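Local coordinates for protein transcriptional regulator (Bacillus halodurans, PDB 1Z4E) that probably transfers acyl groups from a donor such as acetyl-CoA to an acceptor that is not known, at residues L15-H20 with E64-M69; H20-D25 with G90-S95; L70-T75 with A86-V91. All blocks are in the same frame, centred on the assembly; numbering follows the deposited sequence.

Contact 1: residues L15-H20 with E64-M69; sequences LEQMVH and EEIVGM
Gln17 leaves helix 15-24 with CG anti to its own carbonyl carbon (chi1 -69°) and stays extended at chi2, which carries its flat amide across to the backbone at the start of strand 65-76. There both ends of the amide are used. NE2 donates to Glu64 O at 3.1 Å, nearly straight and close to the plane of the Gln17 amide. OE1 accepts from Ile66 N at 2.9 Å, the N-H pointing almost directly at it (175°) while the donor sits above the carbonyl plane. The side chain thus grips the backbone on both sides of Glu65. Water 1 gives OE1 a second donor and also donates to Ile66 O. An alanine here removes both amide bonds and the water link to OE1, and would probably loosen the helix from the start of the strand. In this GNAT fold the helix lies over the sheet, and the axis of its 15-20 part passes 8.9 Å from that of residues 65-69, at 40°. Gln17 CD rests against Ile66 CG1 at 3.7 Å, so the amide has an apolar floor as well as polar partners. At the next residue of the helix the contact becomes apolar: Met69, its CG in the crowded position between N and carbonyl carbon, sends CE against Met18 CB at 3.7 Å, and its SD lies 3.5 Å from Met18 O. A classic beta bulge, Val67 and Gly68 both facing Ala60, interrupts the strand between Ile66 and Met69. Met18 and Met69 also pack on Leu78 of the second subunit.

Contact 2: residues H20-D25 with G90-S95; sequences HMLADD and GVRTHS
Helix 15-24 of the GNAT fold ends across the sheet here, its last turn running nearly perpendicular (93°) to the end of strand 84-93, and Arg92 fills much of the angle between them. Arg92 sets CG anti to its carbonyl carbon and bends at chi2 (-79°), so its chain rises off the strand toward the helix end. Each part of that chain has a different neighbour. CB meets Met21 SD at 4.0 Å, and CG lies 4.2 Å from Leu22 CD2, the two side chains crossing at about a right angle. Met21, with CG anti to the backbone N, bends at chi3 so that CE lies over the backbone of His94, 4.0 Å from its N. At the polar end, the Asp25 carboxylate stacks over one face of the guanidinium, the two planes 20° apart. Asp25 OD1 is 3.7 Å from Arg92 NE, a long salt bridge in which no N-H points at the oxygen. NE instead spends its hydrogen on water 2, in plane at the edge and 2.8 Å away, and this water donates to Leu22 O near the helix end. Arg92 NH1 turns back to Val91 O in a weak bond of 3.3 Å. The stronger partners of Asp25 are outside the pair: OD2 accepts from the N of Leu27 and of Gly28 and forms a salt bridge with Arg130 NH2. Arg130 NH2 also lies close to Arg92 NH2, so the carboxylate probably offsets two like charges, which would help keep Asp25 ionised.

Contact 3: residues L70-T75 with A86-V91; sequences LQVTFT and ATIEGV
Strands 65-76 and 84-93 run antiparallel here, and the side chains of each cross-strand pair project from the same face. On the face carrying Val72 and Phe74, Ala86 is the small member: its CB sits beside the Phe74 ring, 3.7 Å from CD1, and also reaches Val72 CG2 at 4.2 Å. Val72 CG2, anti to the backbone N, also meets Ile88 CG1 at 4.2 Å, so this one methyl wedges between Ala86 and Ile88. At the end of the row, Leu70 and Val91 lie side by side and point the same way, Leu70 CB against Val91 CG2 at 3.8 Å. This is one of the antiparallel pairings of the GNAT sheet, between its middle strand and the neighbour that runs parallel to 119-127, and helix 102-116 covers the apolar face, Leu106 and Ala110 on Leu70, Ala114 on Ala86. Gln71 with Glu89 and Thr73 with Thr87 form the hydrogen-bonded pairs, each tied by two N-H to O bonds, such as Glu89 N to Gln71 O at 2.8 Å. The face bearing these four is polar. Thr73 OG1 stands in the crowded position between N and carbonyl carbon (chi1 70°), against Thr87 CB at 3.5 Å, the two side chains running alongside each other. Thr87 OG1 turns instead to water 3 at 2.7 Å and to Gln123. Farther along, Glu89 bends at chi2 (62°), so its carboxylate swings off the pair to a salt bridge with Arg85 of the second subunit, while Gln71 NE2 bonds to Asn55 of its own chain and to Pro76 O of the second subunit.

Overall arrangement
Contact 3 is buried near the centre of the chain, whereas contact 2 is a surface contact and contact 1 is partly buried. Contacts 1 and 2 share helix 15-24, joining successive parts of it to neighbouring strands 65-76 and 84-93, with centres about 8 Å apart; contact 3 pairs the same two strands directly, its centre about 17 Å from that of contact 1 and 15 Å from that of contact 2, with which it shares Gly90 and Val91. Chemistry changes accordingly: backbone bonds between an apolar and a polar face in contact 3, a side-chain amide gripping the backbone in contact 1, charge stacking and a water bridge in contact 2. The second subunit touches all three.

Contact 1: residues L15-H20 with E64-M69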
loop_
_atom_site.group_PDB
_atom_site.type_symbol
_atom_site.label_atom_id
_atom_site.label_comp_id
_atom_site.label_asym_id
_atom_site.label_seq_id
_atom_site.Cartn_x
_atom_site.Cartn_y
_atom_site.Cartn_z
ATOM N N LEU A 15 14.867 -17.218 -3.634
ATOM C CA LEU A 15 13.688 -17.178 -4.494
ATOM C C LEU A 15 12.912 -18.476 -4.612
ATOM O O LEU A 15 11.688 -18.470 -4.520
ATOM C CB LEU A 15 14.059 -16.679 -5.892
ATOM C CG LEU A 15 12.858 -16.314 -6.776
ATOM C CD1 LEU A 15 11.976 -15.282 -6.071
ATOM C CD2 LEU A 15 13.357 -15.757 -8.104
ATOM N N GLU A 16 13.614 -19.585 -4.815
ATOM C CA GLU A 16 12.945 -20.876 -4.951
ATOM C C GLU A 16 12.119 -21.201 -3.705
ATOM O O GLU A 16 10.951 -21.613 -3.806
ATOM C CB GLU A 16 13.984 -21.976 -5.223
ATOM C CG GLU A 16 13.408 -23.358 -5.518
ATOM C CD GLU A 16 13.139 -24.166 -4.263
ATOM O OE1 GLU A 16 13.975 -24.112 -3.340
ATOM O OE2 GLU A 16 12.108 -24.868 -4.204
ATOM N N GLN A 17 12.709 -21.009 -2.528
ATOM C CA GLN A 17 11.988 -21.289 -1.293
ATOM C C GLN A 17 10.854 -20.299 -1.055
ATOM O O GLN A 17 9.802 -20.684 -0.557
ATOM C CB GLN A 17 12.937 -21.285 -0.088
ATOM C CG GLN A 17 13.910 -22.448 -0.070
ATOM C CD GLN A 17 14.799 -22.430 1.155
ATOM O OE1 GLN A 17 14.331 -22.613 2.282
ATOM N NE2 GLN A 17 16.091 -22.205 0.943
ATOM N N MET A 18 11.055 -19.031 -1.404
ATOM C CA MET A 18 9.993 -18.041 -1.202
ATOM C C MET A 18 8.765 -18.372 -2.058
ATOM O O MET A 18 7.635 -18.332 -1.567
ATOM C CB MET A 18 10.490 -16.620 -1.523
ATOM C CG MET A 18 11.474 -16.036 -0.487
ATOM S SD MET A 18 11.770 -14.227 -0.674
ATOM C CE MET A 18 12.637 -14.192 -2.208
ATOM N N VAL A 19 8.986 -18.702 -3.333
ATOM C CA VAL A 19 7.879 -19.042 -4.230
ATOM C C VAL A 19 7.146 -20.276 -3.703
ATOM O O VAL A 19 5.917 -20.328 -3.723
ATOM C CB VAL A 19 8.369 -19.327 -5.674
ATOM C CG1 VAL A 19 7.191 -19.752 -6.560
ATOM C CG2 VAL A 19 9.029 -18.084 -6.249
ATOM N N HIS A 20 7.899 -21.260 -3.221
ATOM C CA HIS A 20 7.283 -22.467 -2.679
ATOM C C HIS A 20 6.373 -22.107 -1.488
ATOM O O HIS A 20 5.253 -22.615 -1.379
ATOM C CB HIS A 20 8.357 -23.465 -2.238
ATOM C CG HIS A 20 7.813 -24.812 -1.876
ATOM N ND1 HIS A 20 7.193 -25.634 -2.793
ATOM C CD2 HIS A 20 7.773 -25.471 -0.693
ATOM C CE1 HIS A 20 6.793 -26.741 -2.190
ATOM N NE2 HIS A 20 7.132 -26.667 -0.916
ATOM N N GLU A 64 20.126 -22.146 6.228
ATOM C CA GLU A 64 19.738 -21.961 4.831
ATOM C C GLU A 64 18.240 -22.155 4.613
ATOM O O GLU A 64 17.712 -21.849 3.544
ATOM C CB GLU A 64 20.512 -22.927 3.937
ATOM C CG GLU A 64 22.004 -22.641 3.859
ATOM C CD GLU A 64 22.742 -23.652 2.999
ATOM O OE1 GLU A 64 22.328 -23.865 1.841
ATOM O OE2 GLU A 64 23.739 -24.230 3.483
ATOM N N GLU A 65 17.556 -22.659 5.633
ATOM C CA GLU A 65 16.125 -22.896 5.537
ATOM C C GLU A 65 15.341 -21.607 5.765
ATOM O O GLU A 65 15.449 -20.977 6.824
ATOM C CB GLU A 65 15.715 -23.960 6.572
ATOM C CG GLU A 65 14.227 -24.269 6.630
ATOM C CD GLU A 65 13.902 -25.337 7.666
ATOM O OE1 GLU A 65 14.256 -25.159 8.854
ATOM O OE2 GLU A 65 13.291 -26.356 7.289
ATOM N N ILE A 66 14.560 -21.202 4.770
ATOM C CA ILE A 66 13.753 -19.996 4.907
ATOM C C ILE A 66 12.497 -20.397 5.674
ATOM O O ILE A 66 11.764 -21.289 5.254
ATOM C CB ILE A 66 13.340 -19.426 3.527
ATOM C CG1 ILE A 66 14.587 -19.042 2.715
ATOM C CG2 ILE A 66 12.437 -18.213 3.720
ATOM C CD1 ILE A 66 15.445 -17.959 3.367
ATOM N N VAL A 67 12.242 -19.743 6.800
ATOM C CA VAL A 67 11.071 -20.090 7.589
ATOM C C VAL A 67 10.018 -18.995 7.654
ATOM O O VAL A 67 8.988 -19.159 8.309
ATOM C CB VAL A 67 11.482 -20.504 9.016
ATOM C CG1 VAL A 67 12.407 -21.701 8.933
ATOM C CG2 VAL A 67 12.176 -19.351 9.734
ATOM N N GLY A 68 10.273 -17.886 6.965
ATOM C CA GLY A 68 9.322 -16.792 6.964
ATOM C C GLY A 68 9.712 -15.732 5.955
ATOM O O GLY A 68 10.881 -15.608 5.599
ATOM N N MET A 69 8.734 -14.964 5.491
ATOM C CA MET A 69 9.001 -13.920 4.510
ATOM C C MET A 69 7.924 -12.843 4.543
ATOM O O MET A 69 6.829 -13.052 5.063
ATOM C CB MET A 69 9.041 -14.529 3.091
ATOM C CG MET A 69 7.680 -15.069 2.608
ATOM S SD MET A 69 7.667 -15.962 0.992
ATOM C CE MET A 69 7.717 -14.586 -0.129
HETATM O O HOH W 1 11.714 -23.065 3.210
#

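Contact 2: residues H20-D25 with G90-S95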
loop_
_atom_site.group_PDB
_atom_site.type_symbol
_atom_site.label_atom_id
_atom_site.label_comp_id
_atom_site.label_asym_id
_atom_site.label_seq_id
_atom_site.Cartn_x
_atom_site.Cartn_y
_atom_site.Cartn_z
ATOM N N HIS A 20 7.899 -21.260 -3.221
ATOM C CA HIS A 20 7.283 -22.467 -2.679
ATOM C C HIS A 20 6.373 -22.107 -1.488
ATOM O O HIS A 20 5.253 -22.615 -1.379
ATOM C CB HIS A 20 8.357 -23.465 -2.238
ATOM C CG HIS A 20 7.813 -24.812 -1.876
ATOM N ND1 HIS A 20 7.193 -25.634 -2.793
ATOM C CD2 HIS A 20 7.773 -25.471 -0.693
ATOM C CE1 HIS A 20 6.793 -26.741 -2.190
ATOM N NE2 HIS A 20 7.132 -26.667 -0.916
ATOM N N MET A 21 6.850 -21.223 -0.611
ATOM C CA MET A 21 6.078 -20.800 0.560
ATOM C C MET A 21 4.797 -20.099 0.104
ATOM O O MET A 21 3.715 -20.338 0.648
ATOM C CB MET A 21 6.922 -19.866 1.450
ATOM C CG MET A 21 6.344 -19.609 2.862
ATOM S SD MET A 21 7.483 -18.750 4.016
ATOM C CE MET A 21 8.779 -19.945 4.175
ATOM N N LEU A 22 4.909 -19.242 -0.905
ATOM C CA LEU A 22 3.740 -18.535 -1.424
ATOM C C LEU A 22 2.696 -19.509 -1.976
ATOM O O LEU A 22 1.503 -19.387 -1.684
ATOM C CB LEU A 22 4.147 -17.556 -2.529
ATOM C CG LEU A 22 4.974 -16.335 -2.115
ATOM C CD1 LEU A 22 5.359 -15.529 -3.360
ATOM C CD2 LEU A 22 4.168 -15.477 -1.145
ATOM N N ALA A 23 3.153 -20.479 -2.762
ATOM C CA ALA A 23 2.263 -21.461 -3.376
ATOM C C ALA A 23 1.656 -22.425 -2.366
ATOM O O ALA A 23 0.591 -22.993 -2.606
ATOM C CB ALA A 23 3.014 -22.245 -4.445
ATOM N N ASP A 24 2.339 -22.609 -1.240
ATOM C CA ASP A 24 1.871 -23.511 -0.194
ATOM C C ASP A 24 0.820 -22.874 0.715
ATOM O O ASP A 24 0.150 -23.570 1.483
ATOM C CB ASP A 24 3.048 -23.979 0.657
ATOM C CG ASP A 24 3.115 -25.488 0.774
ATOM O OD1 ASP A 24 3.350 -26.154 -0.262
ATOM O OD2 ASP A 24 2.925 -26.004 1.897
ATOM N N ASP A 25 0.682 -21.555 0.631
ATOM C CA ASP A 25 -0.292 -20.837 1.446
ATOM C C ASP A 25 -1.723 -21.273 1.126
ATOM O O ASP A 25 -2.071 -21.506 -0.036
ATOM C CB ASP A 25 -0.163 -19.330 1.221
ATOM C CG ASP A 25 -1.141 -18.534 2.057
ATOM O OD1 ASP A 25 -0.950 -18.471 3.289
ATOM O OD2 ASP A 25 -2.107 -17.986 1.485
ATOM N N GLY A 90 1.962 -9.632 2.316
ATOM C CA GLY A 90 2.218 -11.060 2.260
ATOM C C GLY A 90 3.174 -11.647 3.279
ATOM O O GLY A 90 4.199 -12.222 2.918
ATOM N N VAL A 91 2.843 -11.499 4.555
ATOM C CA VAL A 91 3.668 -12.057 5.609
ATOM C C VAL A 91 3.327 -13.544 5.640
ATOM O O VAL A 91 2.174 -13.915 5.852
ATOM C CB VAL A 91 3.336 -11.430 6.975
ATOM C CG1 VAL A 91 4.167 -12.093 8.070
ATOM C CG2 VAL A 91 3.622 -9.936 6.939
ATOM N N ARG A 92 4.321 -14.388 5.404
ATOM C CA ARG A 92 4.101 -15.829 5.411
ATOM C C ARG A 92 5.090 -16.517 6.345
ATOM O O ARG A 92 6.250 -16.113 6.443
ATOM C CB ARG A 92 4.274 -16.392 3.994
ATOM C CG ARG A 92 3.366 -15.770 2.929
ATOM C CD ARG A 92 1.943 -16.332 2.976
ATOM N NE ARG A 92 1.121 -15.801 1.888
ATOM C CZ ARG A 92 0.333 -14.731 1.985
ATOM N NH1 ARG A 92 0.244 -14.061 3.132
ATOM N NH2 ARG A 92 -0.372 -14.331 0.932
ATOM N N THR A 93 4.623 -17.549 7.039
ATOM C CA THR A 93 5.472 -18.332 7.930
ATOM C C THR A 93 5.434 -19.769 7.406
ATOM O O THR A 93 4.404 -20.217 6.898
ATOM C CB THR A 93 4.957 -18.303 9.388
ATOM O OG1 THR A 93 5.044 -16.968 9.901
ATOM C CG2 THR A 93 5.799 -19.217 10.269
ATOM N N HIS A 94 6.561 -20.470 7.506
ATOM C CA HIS A 94 6.675 -21.857 7.050
ATOM C C HIS A 94 5.547 -22.691 7.674
ATOM O O HIS A 94 5.292 -22.593 8.876
ATOM C CB HIS A 94 8.039 -22.412 7.476
ATOM C CG HIS A 94 8.415 -23.695 6.804
ATOM N ND1 HIS A 94 7.680 -24.854 6.939
ATOM C CD2 HIS A 94 9.462 -24.004 6.002
ATOM C CE1 HIS A 94 8.258 -25.821 6.250
ATOM N NE2 HIS A 94 9.342 -25.332 5.672
ATOM N N SER A 95 4.880 -23.512 6.866
ATOM C CA SER A 95 3.771 -24.332 7.356
ATOM C C SER A 95 4.171 -25.345 8.435
ATOM O O SER A 95 3.320 -25.830 9.178
ATOM C CB SER A 95 3.090 -25.062 6.192
ATOM O OG SER A 95 3.961 -26.003 5.590
HETATM O O HOH W 2 0.618 -16.772 -0.680
#

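Contact 3: residues L70-T75 with A86-V91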
loop_
_atom_site.group_PDB
_atom_site.type_symbol
_atom_site.label_atom_id
_atom_site.label_comp_id
_atom_site.label_asym_id
_atom_site.label_seq_id
_atom_site.Cartn_x
_atom_site.Cartn_y
_atom_site.Cartn_z
ATOM N N LEU A 70 8.254 -11.687 3.979
ATOM C CA LEU A 70 7.307 -10.590 3.845
ATOM C C LEU A 70 7.934 -9.575 2.909
ATOM O O LEU A 70 9.146 -9.605 2.658
ATOM C CB LEU A 70 6.995 -9.928 5.200
ATOM C CG LEU A 70 8.084 -9.161 5.967
ATOM C CD1 LEU A 70 8.451 -7.870 5.237
ATOM C CD2 LEU A 70 7.574 -8.828 7.354
ATOM N N GLN A 71 7.106 -8.696 2.364
ATOM C CA GLN A 71 7.612 -7.636 1.512
ATOM C C GLN A 71 7.232 -6.358 2.233
ATOM O O GLN A 71 6.179 -6.291 2.871
ATOM C CB GLN A 71 6.966 -7.661 0.125
ATOM C CG GLN A 71 7.649 -6.694 -0.853
ATOM C CD GLN A 71 7.089 -6.766 -2.266
ATOM O OE1 GLN A 71 6.589 -7.805 -2.695
ATOM N NE2 GLN A 71 7.195 -5.668 -3.006
ATOM N N VAL A 72 8.095 -5.355 2.167
ATOM C CA VAL A 72 7.800 -4.088 2.810
ATOM C C VAL A 72 8.185 -2.975 1.841
ATOM O O VAL A 72 9.234 -3.038 1.185
ATOM C CB VAL A 72 8.552 -3.952 4.156
ATOM C CG1 VAL A 72 10.058 -3.955 3.925
ATOM C CG2 VAL A 72 8.109 -2.678 4.879
ATOM N N THR A 73 7.308 -1.981 1.724
ATOM C CA THR A 73 7.518 -0.853 0.823
ATOM C C THR A 73 7.413 0.458 1.603
ATOM O O THR A 73 6.451 0.670 2.351
ATOM C CB THR A 73 6.462 -0.845 -0.299
ATOM O OG1 THR A 73 5.186 -0.497 0.254
ATOM C CG2 THR A 73 6.343 -2.214 -0.928
ATOM N N PHE A 74 8.405 1.327 1.424
ATOM C CA PHE A 74 8.459 2.619 2.105
ATOM C C PHE A 74 8.091 3.661 1.064
ATOM O O PHE A 74 8.767 3.786 0.045
ATOM C CB PHE A 74 9.873 2.859 2.631
ATOM C CG PHE A 74 10.406 1.718 3.442
ATOM C CD1 PHE A 74 9.917 1.463 4.716
ATOM C CD2 PHE A 74 11.379 0.871 2.914
ATOM C CE1 PHE A 74 10.386 0.374 5.459
ATOM C CE2 PHE A 74 11.854 -0.216 3.642
ATOM C CZ PHE A 74 11.358 -0.467 4.916
ATOM N N THR A 75 7.031 4.415 1.330
ATOM C CA THR A 75 6.524 5.391 0.363
ATOM C C THR A 75 6.142 6.747 0.968
ATOM O O THR A 75 5.608 6.812 2.069
ATOM C CB THR A 75 5.254 4.809 -0.322
ATOM O OG1 THR A 75 5.542 3.491 -0.804
ATOM C CG2 THR A 75 4.790 5.690 -1.489
ATOM N N ALA A 86 5.176 2.798 5.772
ATOM C CA ALA A 86 5.731 1.511 5.391
ATOM C C ALA A 86 4.526 0.580 5.255
ATOM O O ALA A 86 3.706 0.491 6.173
ATOM C CB ALA A 86 6.673 0.983 6.471
ATOM N N THR A 87 4.411 -0.088 4.111
ATOM C CA THR A 87 3.321 -1.033 3.890
ATOM C C THR A 87 3.917 -2.436 3.817
ATOM O O THR A 87 4.816 -2.706 3.009
ATOM C CB THR A 87 2.566 -0.754 2.566
ATOM O OG1 THR A 87 2.027 0.569 2.593
ATOM C CG2 THR A 87 1.429 -1.748 2.374
ATOM N N ILE A 88 3.424 -3.314 4.684
ATOM C CA ILE A 88 3.865 -4.702 4.729
ATOM C C ILE A 88 2.871 -5.517 3.923
ATOM O O ILE A 88 1.660 -5.308 4.036
ATOM C CB ILE A 88 3.889 -5.229 6.170
ATOM C CG1 ILE A 88 4.985 -4.510 6.957
ATOM C CG2 ILE A 88 4.116 -6.739 6.171
ATOM C CD1 ILE A 88 5.054 -4.918 8.413
ATOM N N GLU A 89 3.380 -6.451 3.123
ATOM C CA GLU A 89 2.523 -7.279 2.281
ATOM C C GLU A 89 2.950 -8.742 2.259
ATOM O O GLU A 89 4.139 -9.051 2.207
ATOM C CB GLU A 89 2.530 -6.732 0.849
ATOM C CG GLU A 89 1.771 -7.570 -0.176
ATOM C CD GLU A 89 0.286 -7.689 0.138
ATOM O OE1 GLU A 89 -0.327 -6.673 0.517
ATOM O OE2 GLU A 89 -0.267 -8.799 -0.010
ATOM N N GLY A 90 1.962 -9.632 2.316
ATOM C CA GLY A 90 2.218 -11.060 2.260
ATOM C C GLY A 90 3.174 -11.647 3.279
ATOM O O GLY A 90 4.199 -12.222 2.918
ATOM N N VAL A 91 2.843 -11.499 4.555
ATOM C CA VAL A 91 3.668 -12.057 5.609
ATOM C C VAL A 91 3.327 -13.544 5.640
ATOM O O VAL A 91 2.174 -13.915 5.852
ATOM C CB VAL A 91 3.336 -11.430 6.975
ATOM C CG1 VAL A 91 4.167 -12.093 8.070
ATOM C CG2 VAL A 91 3.622 -9.936 6.939
HETATM O O HOH W 3 3.733 2.573 1.970
#